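Local coordinates for protein lipolytic enzyme, G-D-S-L family (Bacteroides thetaiotaomicron, PDB 7BR2) that is a serine esterase of the SGNH (GDSL) hydrolase family that metabolizes the drug diltiazem in a gut bacterium, at residues V185-N188 and Q189-Q193; L316-D320 and Q321-T325; K380-L383 and F384-D387. One frame throughout, in Å; residues are numbered along the deposited sequence.

Contact 1. Residues V185-N188 and Q189-Q193; sequences VAIN and QELQQ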
ATOM      1  N   VAL A 185      -7.788  11.877  -8.436  1.00 44.82           N
ATOM      2  CA  VAL A 185      -8.691  12.993  -8.710  1.00 46.82           C
ATOM      3  C   VAL A 185      -9.934  12.489  -9.427  1.00 47.05           C
ATOM      4  O   VAL A 185     -11.060  12.865  -9.084  1.00 47.57           O
ATOM      5  CB  VAL A 185      -7.970  14.078  -9.532  1.00 47.29           C
ATOM      6  CG1 VAL A 185      -8.967  15.122 -10.000  1.00 51.57           C
ATOM      7  CG2 VAL A 185      -6.898  14.745  -8.705  1.00 49.53           C
ATOM      8  N   ALA A 186      -9.747  11.590 -10.399  1.00 42.15           N
ATOM      9  CA  ALA A 186     -10.880  11.058 -11.152  1.00 44.05           C
ATOM     10  C   ALA A 186     -11.841  10.310 -10.238  1.00 50.38           C
ATOM     11  O   ALA A 186     -13.067  10.505 -10.304  1.00 52.56           O
ATOM     12  CB  ALA A 186     -10.378  10.151 -12.276  1.00 34.66           C
ATOM     13  N   ILE A 187     -11.302   9.448  -9.370  1.00 45.11           N
ATOM     14  CA  ILE A 187     -12.155   8.726  -8.429  1.00 46.14           C
ATOM     15  C   ILE A 187     -12.854   9.703  -7.495  1.00 44.21           C
ATOM     16  O   ILE A 187     -14.016   9.503  -7.112  1.00 50.71           O
ATOM     17  CB  ILE A 187     -11.335   7.692  -7.638  1.00 49.74           C
ATOM     18  CG1 ILE A 187     -10.802   6.606  -8.561  1.00 44.12           C
ATOM     19  CG2 ILE A 187     -12.180   7.082  -6.516  1.00 43.71           C
ATOM     20  CD1 ILE A 187      -9.520   5.966  -8.054  1.00 49.12           C
ATOM     21  N   ASN A 188     -12.140  10.747  -7.073  1.00 43.53           N
ATOM     22  CA  ASN A 188     -12.745  11.765  -6.225  1.00 48.79           C
ATOM     23  C   ASN A 188     -13.948  12.395  -6.916  1.00 51.45           C
ATOM     24  O   ASN A 188     -15.008  12.551  -6.305  1.00 49.76           O
ATOM     25  CB  ASN A 188     -11.706  12.821  -5.837  1.00 43.34           C
ATOM     26  CG  ASN A 188     -10.847  12.389  -4.650  1.00 44.77           C
ATOM     27  OD1 ASN A 188     -11.202  11.476  -3.906  1.00 49.61           O
ATOM     28  ND2 ASN A 188      -9.709  13.048  -4.475  1.00 37.18           N
ATOM     29  N   GLN A 189     -13.803  12.755  -8.196  1.00 49.43           N
ATOM     30  CA  GLN A 189     -14.922  13.335  -8.942  1.00 55.70           C
ATOM     31  C   GLN A 189     -16.094  12.365  -8.961  1.00 60.51           C
ATOM     32  O   GLN A 189     -17.248  12.718  -8.639  1.00 59.88           O
ATOM     33  CB  GLN A 189     -14.507  13.619 -10.391  1.00 53.11           C
ATOM     34  CG  GLN A 189     -13.244  14.441 -10.653  1.00 60.15           C
ATOM     35  CD  GLN A 189     -13.303  15.892 -10.185  1.00 72.85           C
ATOM     36  OE1 GLN A 189     -13.715  16.198  -9.059  1.00 70.38           O
ATOM     37  NE2 GLN A 189     -12.869  16.801 -11.062  1.00 74.24           N
ATOM     38  N   GLU A 190     -15.786  11.112  -9.291  1.00 51.29           N
ATOM     39  CA  GLU A 190     -16.812  10.113  -9.529  1.00 57.52           C
ATOM     40  C   GLU A 190     -17.606   9.807  -8.261  1.00 57.25           C
ATOM     41  O   GLU A 190     -18.835   9.687  -8.308  1.00 55.36           O
ATOM     42  CB  GLU A 190     -16.135   8.878 -10.123  1.00 55.48           C
ATOM     43  CG  GLU A 190     -17.045   7.776 -10.605  1.00 69.38           C
ATOM     44  CD  GLU A 190     -16.244   6.569 -11.069  1.00 74.83           C
ATOM     45  OE1 GLU A 190     -14.991   6.660 -11.036  1.00 69.07           O
ATOM     46  OE2 GLU A 190     -16.858   5.549 -11.464  1.00 70.17           O
ATOM     47  N   LEU A 191     -16.934   9.690  -7.117  1.00 55.81           N
ATOM     48  CA  LEU A 191     -17.670   9.423  -5.889  1.00 53.70           C
ATOM     49  C   LEU A 191     -18.208  10.685  -5.234  1.00 57.41           C
ATOM     50  O   LEU A 191     -19.116  10.595  -4.393  1.00 52.53           O
ATOM     51  CB  LEU A 191     -16.811   8.651  -4.886  1.00 59.56           C
ATOM     52  CG  LEU A 191     -16.479   7.223  -5.342  1.00 62.59           C
ATOM     53  CD1 LEU A 191     -15.613   6.505  -4.318  1.00 49.20           C
ATOM     54  CD2 LEU A 191     -17.744   6.398  -5.698  1.00 64.20           C
ATOM     55  N   GLN A 192     -17.672  11.858  -5.582  1.00 52.18           N
ATOM     56  CA  GLN A 192     -18.262  13.081  -5.071  1.00 56.86           C
ATOM     57  C   GLN A 192     -19.596  13.349  -5.738  1.00 60.23           C
ATOM     58  O   GLN A 192     -20.444  14.039  -5.161  1.00 59.71           O
ATOM     59  CB  GLN A 192     -17.288  14.239  -5.273  1.00 55.32           C
ATOM     60  CG  GLN A 192     -16.454  14.519  -4.053  1.00 48.18           C
ATOM     61  CD  GLN A 192     -15.141  15.189  -4.394  1.00 51.31           C
ATOM     62  OE1 GLN A 192     -15.024  15.899  -5.394  1.00 53.00           O
ATOM     63  NE2 GLN A 192     -14.126  14.924  -3.587  1.00 53.27           N
ATOM     64  N   GLN A 193     -19.804  12.794  -6.933  1.00 59.45           N
ATOM     65  CA  GLN A 193     -21.139  12.835  -7.517  1.00 61.84           C
ATOM     66  C   GLN A 193     -22.156  12.183  -6.583  1.00 64.79           C
ATOM     67  O   GLN A 193     -23.269  12.691  -6.414  1.00 62.28           O
ATOM     68  CB  GLN A 193     -21.154  12.161  -8.884  1.00 59.53           C
ATOM     69  CG  GLN A 193     -20.704  13.046 -10.025  1.00 62.00           C
ATOM     70  CD  GLN A 193     -20.388  12.231 -11.257  1.00 67.50           C
ATOM     71  OE1 GLN A 193     -20.453  11.002 -11.225  1.00 66.53           O
ATOM     72  NE2 GLN A 193     -20.069  12.910 -12.363  1.00 76.83           N
TER
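Ile187 and Leu191 form the apolar contact of this stretch of helix: the CG2 branch of Ile187 meets CD1 of Leu191 at 4.1 Å, the two side chains lying alongside with parallel reach. In Ile187 the CG2 methyl is anti to the backbone N, and CG1 takes the place anti to the carbonyl carbon (chi1 -65°). Beyond the pair, Leu191 reaches the loop at Glu293.

The backbone supplies four successive i to i+4 hydrogen bonds. Gln189 N donates to Val185 O at 2.9 Å, while Glu190 N bonds to Ala186 O (3.0 Å) and Leu191 N to Ile187 O (2.9 Å). Gln192 N to Asn188 O is the shortest at 2.8 Å and the most bent, 143° at the hydrogen.

The amide side chains fold close to the helix before reaching other loops. Gln189 bends at chi2, its CG 3.1 Å from Val185 O. Gln192, with chi1 at -96°, away from a staggered position, runs beside the Asn188 carbonyl; its NE2 lies 3.9 Å from Asn188 CB and is hydrogen-bonded to Phe198 O. The OE1 atoms of Gln189 and Gln192 converge on the Thr143 hydroxyl, which can donate to only one of them at a time, while Asn188 OD1 accepts from Leu200 N.

The i to i+4 bonding and side-chain spacing are those of an alpha helix, here helix 181-194, with Asn188 and Gln192 turned to the loops that bind them; it follows edge strand 176-179 of the parallel sheet in the alpha/beta SGNH-hydrolase fold.

Contact 2. Residues L316-D320 and Q321-T325; sequences LLIDD and QEIGT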
ATOM      1  N   LEU A 316     -22.104 -24.468   0.525  1.00 44.51           N
ATOM      2  CA  LEU A 316     -20.671 -24.533   0.297  1.00 43.81           C
ATOM      3  C   LEU A 316     -19.967 -24.686   1.634  1.00 43.27           C
ATOM      4  O   LEU A 316     -20.167 -23.870   2.538  1.00 39.32           O
ATOM      5  CB  LEU A 316     -20.172 -23.279  -0.413  1.00 42.49           C
ATOM      6  CG  LEU A 316     -18.646 -23.161  -0.432  1.00 40.49           C
ATOM      7  CD1 LEU A 316     -18.001 -24.326  -1.177  1.00 44.47           C
ATOM      8  CD2 LEU A 316     -18.226 -21.834  -1.020  1.00 40.64           C
ATOM      9  N   LEU A 317     -19.160 -25.736   1.755  1.00 45.05           N
ATOM     10  CA  LEU A 317     -18.276 -25.935   2.888  1.00 46.66           C
ATOM     11  C   LEU A 317     -16.848 -26.089   2.383  1.00 42.34           C
ATOM     12  O   LEU A 317     -16.615 -26.687   1.331  1.00 39.45           O
ATOM     13  CB  LEU A 317     -18.668 -27.170   3.704  1.00 43.98           C
ATOM     14  CG  LEU A 317     -20.052 -27.230   4.354  1.00 42.88           C
ATOM     15  CD1 LEU A 317     -21.008 -27.961   3.453  1.00 42.89           C
ATOM     16  CD2 LEU A 317     -19.970 -27.918   5.699  1.00 41.58           C
ATOM     17  N   ILE A 318     -15.895 -25.516   3.105  1.00 38.73           N
ATOM     18  CA  ILE A 318     -14.486 -25.698   2.790  1.00 34.20           C
ATOM     19  C   ILE A 318     -13.817 -26.169   4.067  1.00 40.40           C
ATOM     20  O   ILE A 318     -13.931 -25.507   5.108  1.00 41.43           O
ATOM     21  CB  ILE A 318     -13.834 -24.413   2.263  1.00 37.79           C
ATOM     22  CG1 ILE A 318     -14.592 -23.915   1.027  1.00 36.97           C
ATOM     23  CG2 ILE A 318     -12.355 -24.673   1.923  1.00 35.30           C
ATOM     24  CD1 ILE A 318     -13.915 -22.790   0.271  1.00 35.06           C
ATOM     25  N   ASP A 319     -13.148 -27.321   3.999  1.00 36.31           N
ATOM     26  CA  ASP A 319     -12.566 -27.949   5.184  1.00 42.78           C
ATOM     27  C   ASP A 319     -13.593 -28.066   6.312  1.00 40.76           C
ATOM     28  O   ASP A 319     -13.290 -27.840   7.485  1.00 44.72           O
ATOM     29  CB  ASP A 319     -11.312 -27.205   5.649  1.00 43.77           C
ATOM     30  CG  ASP A 319     -10.072 -27.639   4.894  1.00 41.86           C
ATOM     31  OD1 ASP A 319     -10.196 -28.522   4.020  1.00 40.65           O
ATOM     32  OD2 ASP A 319      -8.979 -27.104   5.185  1.00 45.01           O
ATOM     33  N   ASP A 320     -14.843 -28.332   5.927  1.00 38.85           N
ATOM     34  CA  ASP A 320     -15.979 -28.569   6.820  1.00 41.41           C
ATOM     35  C   ASP A 320     -16.469 -27.312   7.538  1.00 40.82           C
ATOM     36  O   ASP A 320     -17.169 -27.414   8.557  1.00 40.23           O
ATOM     37  CB  ASP A 320     -15.688 -29.683   7.838  1.00 43.40           C
ATOM     38  CG  ASP A 320     -16.971 -30.347   8.361  1.00 46.70           C
ATOM     39  OD1 ASP A 320     -17.885 -30.607   7.551  1.00 53.75           O
ATOM     40  OD2 ASP A 320     -17.069 -30.617   9.578  1.00 51.31           O
ATOM     41  N   GLN A 321     -16.148 -26.126   7.030  1.00 40.75           N
ATOM     42  CA  GLN A 321     -16.683 -24.884   7.573  1.00 46.27           C
ATOM     43  C   GLN A 321     -17.716 -24.331   6.602  1.00 44.74           C
ATOM     44  O   GLN A 321     -17.413 -24.100   5.425  1.00 40.26           O
ATOM     45  CB  GLN A 321     -15.593 -23.847   7.826  1.00 44.36           C
ATOM     46  CG  GLN A 321     -15.433 -23.474   9.310  1.00 61.51           C
ATOM     47  CD  GLN A 321     -16.643 -22.717   9.897  1.00 61.55           C
ATOM     48  OE1 GLN A 321     -17.195 -21.778   9.292  1.00 55.55           O
ATOM     49  NE2 GLN A 321     -17.058 -23.138  11.099  1.00 57.03           N
ATOM     50  N   GLU A 322     -18.923 -24.105   7.102  1.00 43.43           N
ATOM     51  CA  GLU A 322     -19.977 -23.572   6.264  1.00 48.49           C
ATOM     52  C   GLU A 322     -19.632 -22.156   5.835  1.00 41.54           C
ATOM     53  O   GLU A 322     -19.339 -21.295   6.662  1.00 55.25           O
ATOM     54  CB  GLU A 322     -21.305 -23.617   7.019  1.00 44.56           C
ATOM     55  CG  GLU A 322     -22.454 -22.962   6.281  1.00 54.44           C
ATOM     56  CD  GLU A 322     -23.815 -23.342   6.852  1.00 64.44           C
ATOM     57  OE1 GLU A 322     -23.879 -24.209   7.760  1.00 65.14           O
ATOM     58  OE2 GLU A 322     -24.825 -22.782   6.373  1.00 67.99           O
ATOM     59  N   ILE A 323     -19.681 -21.917   4.532  1.00 38.93           N
ATOM     60  CA  ILE A 323     -19.395 -20.612   3.967  1.00 45.01           C
ATOM     61  C   ILE A 323     -20.678 -19.847   3.661  1.00 51.45           C
ATOM     62  O   ILE A 323     -20.778 -18.653   3.952  1.00 53.93           O
ATOM     63  CB  ILE A 323     -18.540 -20.785   2.693  1.00 38.56           C
ATOM     64  CG1 ILE A 323     -17.354 -21.717   2.962  1.00 39.69           C
ATOM     65  CG2 ILE A 323     -18.135 -19.437   2.134  1.00 34.86           C
ATOM     66  CD1 ILE A 323     -16.381 -21.204   4.031  1.00 39.98           C
ATOM     67  N   GLY A 324     -21.656 -20.532   3.082  1.00 48.99           N
ATOM     68  CA  GLY A 324     -22.922 -19.930   2.722  1.00 51.56           C
ATOM     69  C   GLY A 324     -23.723 -20.879   1.855  1.00 56.42           C
ATOM     70  O   GLY A 324     -23.339 -22.036   1.617  1.00 50.23           O
ATOM     71  N   THR A 325     -24.851 -20.371   1.377  1.00 53.82           N
ATOM     72  CA  THR A 325     -25.737 -21.148   0.526  1.00 51.84           C
ATOM     73  C   THR A 325     -25.985 -20.394  -0.771  1.00 55.49           C
ATOM     74  O   THR A 325     -26.223 -19.181  -0.767  1.00 54.17           O
ATOM     75  CB  THR A 325     -27.054 -21.460   1.244  1.00 56.78           C
ATOM     76  OG1 THR A 325     -26.776 -22.253   2.406  1.00 54.45           O
ATOM     77  CG2 THR A 325     -27.993 -22.239   0.340  1.00 57.31           C
TER
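Leu316 and Ile323 meet across the hairpin, their side chains crossing at a slant, with Leu316 CD2 3.9 Å from Ile323 CB. Leu316 sends CG away from its own backbone N (chi1 168°), which swings CD2 over the CB and CG2 of Ile323. In Ile323 it is CG1 that stands beside the backbone N (chi1 -49°), and this branch also approaches CG1 of Ile318, at 4.0 Å. An alanine in place of Leu316 would remove CG and both methyls and is likely to open a gap beside Ile323 in this buried cluster. On the other face Leu317, its CG beside the backbone N (chi1 -61°), brings that atom to 4.1 Å from Glu322 CA.

Leu316 is gripped at both polar backbone atoms: its N donates to Gly324 O (2.9 Å), and its O receives Ile323 N (2.8 Å). Between Leu316 and Leu317 the register slips by one, a beta bulge, and a type I' turn, Ile318 to Gln321, closes the hairpin.

Strand 321-327 is the edge of its antiparallel sheet; strand 313-318 lies between it and strand 443-449, where Asp319 OD1 accepts from Lys444 N and OD2 bridges to Arg443, and Ile318 packs on the start of helix 344-377.

Contact 3. Residues K380-L383 and F384-D387; sequences KGLL and FAND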
ATOM      1  N   LYS A 380      21.883  20.109  14.106  1.00 31.56           N
ATOM      2  CA  LYS A 380      22.733  20.388  15.253  1.00 28.63           C
ATOM      3  C   LYS A 380      24.085  19.713  15.160  1.00 30.20           C
ATOM      4  O   LYS A 380      24.846  19.745  16.137  1.00 31.37           O
ATOM      5  CB  LYS A 380      22.043  19.981  16.557  1.00 31.12           C
ATOM      6  CG  LYS A 380      20.696  20.656  16.762  1.00 30.42           C
ATOM      7  CD  LYS A 380      20.927  22.121  17.146  1.00 32.10           C
ATOM      8  CE  LYS A 380      19.655  22.767  17.672  1.00 35.77           C
ATOM      9  NZ  LYS A 380      18.868  23.341  16.538  1.00 34.16           N
ATOM     10  N   GLY A 381      24.442  19.186  13.989  1.00 26.48           N
ATOM     11  CA  GLY A 381      25.719  18.504  13.846  1.00 24.56           C
ATOM     12  C   GLY A 381      25.817  17.234  14.660  1.00 30.24           C
ATOM     13  O   GLY A 381      26.919  16.838  15.063  1.00 26.31           O
ATOM     14  N   LEU A 382      24.684  16.570  14.906  1.00 24.11           N
ATOM     15  CA  LEU A 382      24.661  15.401  15.771  1.00 27.10           C
ATOM     16  C   LEU A 382      23.954  14.222  15.106  1.00 23.34           C
ATOM     17  O   LEU A 382      23.510  13.302  15.795  1.00 23.58           O
ATOM     18  CB  LEU A 382      23.995  15.749  17.105  1.00 29.79           C
ATOM     19  CG  LEU A 382      24.864  16.638  18.002  1.00 29.26           C
ATOM     20  CD1 LEU A 382      24.053  17.294  19.094  1.00 21.95           C
ATOM     21  CD2 LEU A 382      25.996  15.804  18.590  1.00 27.39           C
ATOM     22  N   LEU A 383      23.892  14.208  13.779  1.00 23.00           N
ATOM     23  CA  LEU A 383      23.264  13.105  13.066  1.00 27.96           C
ATOM     24  C   LEU A 383      23.911  11.781  13.473  1.00 26.81           C
ATOM     25  O   LEU A 383      25.129  11.615  13.348  1.00 25.16           O
ATOM     26  CB  LEU A 383      23.386  13.328  11.557  1.00 22.70           C
ATOM     27  CG  LEU A 383      22.792  12.221  10.681  1.00 24.48           C
ATOM     28  CD1 LEU A 383      21.284  12.063  10.943  1.00 23.72           C
ATOM     29  CD2 LEU A 383      23.042  12.488   9.207  1.00 25.93           C
ATOM     30  N   PHE A 384      23.097  10.859  13.993  1.00 21.55           N
ATOM     31  CA  PHE A 384      23.533   9.526  14.419  1.00 24.22           C
ATOM     32  C   PHE A 384      24.543   9.578  15.567  1.00 27.33           C
ATOM     33  O   PHE A 384      25.239   8.590  15.827  1.00 24.77           O
ATOM     34  CB  PHE A 384      24.120   8.724  13.241  1.00 26.79           C
ATOM     35  CG  PHE A 384      23.132   8.435  12.139  1.00 24.95           C
ATOM     36  CD1 PHE A 384      21.803   8.145  12.429  1.00 25.09           C
ATOM     37  CD2 PHE A 384      23.524   8.502  10.808  1.00 22.72           C
ATOM     38  CE1 PHE A 384      20.884   7.874  11.402  1.00 29.29           C
ATOM     39  CE2 PHE A 384      22.608   8.238   9.767  1.00 27.04           C
ATOM     40  CZ  PHE A 384      21.290   7.931  10.065  1.00 24.74           C
ATOM     41  N   ALA A 385      24.636  10.716  16.265  1.00 25.41           N
ATOM     42  CA  ALA A 385      25.532  10.803  17.417  1.00 29.39           C
ATOM     43  C   ALA A 385      25.120   9.809  18.500  1.00 28.06           C
ATOM     44  O   ALA A 385      25.944   9.017  18.974  1.00 28.17           O
ATOM     45  CB  ALA A 385      25.553  12.232  17.970  1.00 25.13           C
ATOM     46  N   ASN A 386      23.839   9.826  18.879  1.00 22.36           N
ATOM     47  CA  ASN A 386      23.249   8.867  19.811  1.00 24.60           C
ATOM     48  C   ASN A 386      24.078   8.757  21.086  1.00 26.13           C
ATOM     49  O   ASN A 386      24.378   7.661  21.569  1.00 28.85           O
ATOM     50  CB  ASN A 386      23.072   7.501  19.131  1.00 22.41           C
ATOM     51  CG  ASN A 386      21.983   7.522  18.067  1.00 20.81           C
ATOM     52  OD1 ASN A 386      21.011   8.258  18.175  1.00 20.55           O
ATOM     53  ND2 ASN A 386      22.165   6.750  17.024  1.00 23.76           N
ATOM     54  N   ASP A 387      24.441   9.916  21.638  1.00 23.16           N
ATOM     55  CA  ASP A 387      25.364   9.988  22.765  1.00 25.88           C
ATOM     56  C   ASP A 387      24.906  11.070  23.739  1.00 27.16           C
ATOM     57  O   ASP A 387      23.827  11.649  23.599  1.00 29.72           O
ATOM     58  CB  ASP A 387      26.789  10.279  22.269  1.00 21.82           C
ATOM     59  CG  ASP A 387      26.869  11.555  21.429  1.00 26.51           C
ATOM     60  OD1 ASP A 387      25.882  12.329  21.356  1.00 26.60           O
ATOM     61  OD2 ASP A 387      27.937  11.818  20.870  1.00 29.86           O
TER
HETATM   62  O   HOH W   1      21.833  11.621  17.481  1.00 26.28           O
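Leu383 lies over the ring of its neighbour Phe384: the CD1 methyl of Leu383 sits 4.0 Å from the centroid of the Phe384 ring, directly above its centre, as a CH-pi contact on one face. Leu383 reaches there with CG anti to its backbone N (chi1 179°), which also brings Leu383 CG to 3.8 Å from Phe384 CD2. The pair lies against helix 344-377, Leu383 on Gln373 and Phe374, Phe384 on Tyr369.

A second apolar contact joins Leu382 to Ala385. Leu382 turns its CD2 methyl onto Ala385 CB at 3.7 Å, and the same leucine packs on Phe377 of helix 344-377 and on Lys389 and Val393 of helix 388-397.

The backbone beneath is a type II beta turn, Leu382 to Ala385. Ala385 N donates to Leu382 O at 2.9 Å, coming from about 50° above the carbonyl plane. Leu382 O takes a second bond from a water 2.9 Å away, and that water accepts from Asn386 N at 3.0 Å, so the Leu382 carbonyl is linked directly to Ala385 N and through the water to Asn386 N. Phe384 holds the third position of the turn with positive phi (63°), a place glycine often fills; its N is hydrogen-bonded to Gln373 OE1.

The whole is a tight loop joining helix 344-377 to helix 388-397: Gly381, with positive phi, is the C-prime residue of a Schellman motif ending the first, and Asp387 is the N-cap of the second, its OD1 accepting from Ala390 N.

The three local contacts follow one another along the chain and do not touch. Contact 1 belongs to the GDSL-like region, its centre about 38 Å from that of contact 2 and about 46 Å from that of contact 3. Contacts 2 and 3 lie on opposite sides of the chain's centre, about 58 Å between their centres and about 46 Å between nearest atoms; helix 344-377 reaches contact 2 near its start and contact 3 near its end. A probable Ser28-His207-Asp204 triad, as expected for a serine esterase of this family, belongs, like contact 1, to the GDSL-like hydrolase part of the chain, and none of its residues lies in the three contacts.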